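Undecaprenyl pyrophosphate synthase (Campylobacter jejuni, PDB 3UGS) probably catalyses the magnesium-dependent condensation of isopentenyl diphosphate with allylic diphosphates to make undecaprenyl diphosphate, acting as a homodimer. Local coordinates at the interface of chains A and B. Residues are numbered along the deposited sequence; one frame, centred on the assembly and turned at random. Chains: chain A/B, Undecaprenyl pyrophosphate synthase.

The interface of chains A and B. Residues chain A 62, 137, 181-183, 186; chain B 190-191.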
loop_
_atom_site.group_PDB
_atom_site.type_symbol
_atom_site.label_atom_id
_atom_site.label_comp_id
_atom_site.label_asym_id
_atom_site.label_seq_id
_atom_site.Cartn_x
_atom_site.Cartn_y
_atom_site.Cartn_z
ATOM N N GLU A 62 6.007 14.566 0.678
ATOM C CA GLU A 62 7.233 14.447 1.550
ATOM C C GLU A 62 8.521 14.989 0.887
ATOM O O GLU A 62 9.423 15.484 1.557
ATOM C CB GLU A 62 7.497 13.005 1.984
ATOM C CG GLU A 62 6.467 12.452 2.942
ATOM C CD GLU A 62 5.156 12.153 2.203
ATOM O OE1 GLU A 62 4.116 12.743 2.585
ATOM O OE2 GLU A 62 5.197 11.358 1.200
ATOM N N ARG A 137 -1.870 9.591 1.222
ATOM C CA ARG A 137 -2.562 9.933 2.466
ATOM C C ARG A 137 -3.352 11.237 2.266
ATOM O O ARG A 137 -4.492 11.363 2.645
ATOM C CB ARG A 137 -1.603 10.054 3.652
ATOM C CG ARG A 137 -1.190 8.719 4.257
ATOM C CD ARG A 137 -0.132 8.921 5.336
ATOM N NE ARG A 137 0.354 7.662 5.941
ATOM C CZ ARG A 137 0.978 7.592 7.116
ATOM N NH1 ARG A 137 1.185 8.684 7.804
ATOM N NH2 ARG A 137 1.413 6.435 7.595
ATOM N N LEU A 181 6.356 1.502 -1.202
ATOM C CA LEU A 181 5.388 2.242 -2.063
ATOM C C LEU A 181 5.516 3.738 -1.978
ATOM O O LEU A 181 5.045 4.473 -2.811
ATOM C CB LEU A 181 3.939 1.852 -1.780
ATOM C CG LEU A 181 3.608 0.363 -2.106
ATOM C CD1 LEU A 181 2.099 0.188 -2.151
ATOM C CD2 LEU A 181 4.220 -0.098 -3.415
ATOM N N SER A 182 6.169 4.149 -0.923
ATOM C CA SER A 182 6.436 5.556 -0.658
ATOM C C SER A 182 5.255 6.469 -0.954
ATOM O O SER A 182 5.317 7.336 -1.805
ATOM C CB SER A 182 7.647 6.015 -1.444
ATOM O OG SER A 182 8.782 5.393 -0.908
ATOM N N ASN A 183 4.175 6.252 -0.228
ATOM C CA ASN A 183 2.965 7.131 -0.283
ATOM C C ASN A 183 2.367 7.269 -1.684
ATOM O O ASN A 183 1.788 8.292 -2.052
ATOM C CB ASN A 183 3.281 8.523 0.269
ATOM C CG ASN A 183 2.083 9.188 0.945
ATOM O OD1 ASN A 183 1.050 8.561 1.147
ATOM N ND2 ASN A 183 2.218 10.463 1.287
ATOM N N LEU A 186 -1.762 4.395 -2.380
ATOM C CA LEU A 186 -2.027 3.331 -1.373
ATOM C C LEU A 186 -3.442 2.735 -1.462
ATOM O O LEU A 186 -3.671 1.522 -1.415
ATOM C CB LEU A 186 -1.736 3.841 0.024
ATOM C CG LEU A 186 -0.242 4.213 0.233
ATOM C CD1 LEU A 186 -0.008 4.942 1.583
ATOM C CD2 LEU A 186 0.663 2.984 0.103
ATOM N N SER B 190 2.649 3.460 4.297
ATOM C CA SER B 190 2.983 4.422 3.221
ATOM C C SER B 190 4.473 4.359 3.022
ATOM O O SER B 190 4.938 4.366 1.894
ATOM C CB SER B 190 2.550 5.890 3.439
ATOM O OG SER B 190 3.113 6.498 4.596
ATOM N N TYR B 191 5.220 4.320 4.119
ATOM C CA TYR B 191 6.705 4.172 4.027
ATOM C C TYR B 191 7.288 2.865 4.524
ATOM O O TYR B 191 8.485 2.744 4.707
ATOM C CB TYR B 191 7.437 5.351 4.666
ATOM C CG TYR B 191 7.348 6.543 3.749
ATOM C CD1 TYR B 191 8.198 6.670 2.672
ATOM C CD2 TYR B 191 6.333 7.480 3.907
ATOM C CE1 TYR B 191 8.069 7.709 1.780
ATOM C CE2 TYR B 191 6.215 8.540 3.032
ATOM C CZ TYR B 191 7.066 8.639 1.954
ATOM O OH TYR B 191 6.955 9.725 1.099
HETATM O O HOH W 1 5.935 1.651 1.300
#
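B:Tyr191 reaches across the dimer interface to A:Glu62, and the pair is an example of how one subunit may buttress substrate-binding elements of the other. The two side chains approach from opposite directions, with the carboxylate plane turned 79° from the phenol ring. Carboxylate oxygen OE2 lies at the ring edge, in its plane, and accepts the phenolic OH on its anti side; the modelled separation is too short to be taken literally. The syn side of the same OE2 receives the amide ND2 of A:Asn183 at 3.1 Å, nearly in the amide plane. Donors of both subunits thus approach one oxygen, each tilted somewhat from the carboxylate plane, though the tyrosine part is doubtful in detail. A bend at chi2 (74°) in A:Glu62 swings its carboxylate into this position. The other end of the A:Asn183 amide is held too: OD1 accepts the backbone N of A:Arg137 at 3.1 Å, at the start of helix 136-149, which fixes the amide's rotation. The extended chain of A:Arg137 brings NE to 3.3 Å from the hydroxyl OG of B:Ser190, a close polar contact.

One face of the B:Tyr191 ring lies against the A:Ser182–A:Asn183 segment, with CA of A:Ser182 3.6 Å from CE1 and CB of A:Asn183 near CE2. Next to it, the carbonyl O of B:Ser190 accepts the backbone N of A:Asn183 at 2.9 Å, the donor standing above the carbonyl plane. A water links this O, at 3.0 Å, to the backbone N of A:Leu181. Methyl CD1 of A:Leu186 packs against CB of B:Ser190.

A:Ser182 lines the ligand pocket, and A:Glu62 and A:Leu181 are expected to contribute to substrate binding. This part of the two-fold homodimer interface therefore probably helps shape each active site while joining the subunits.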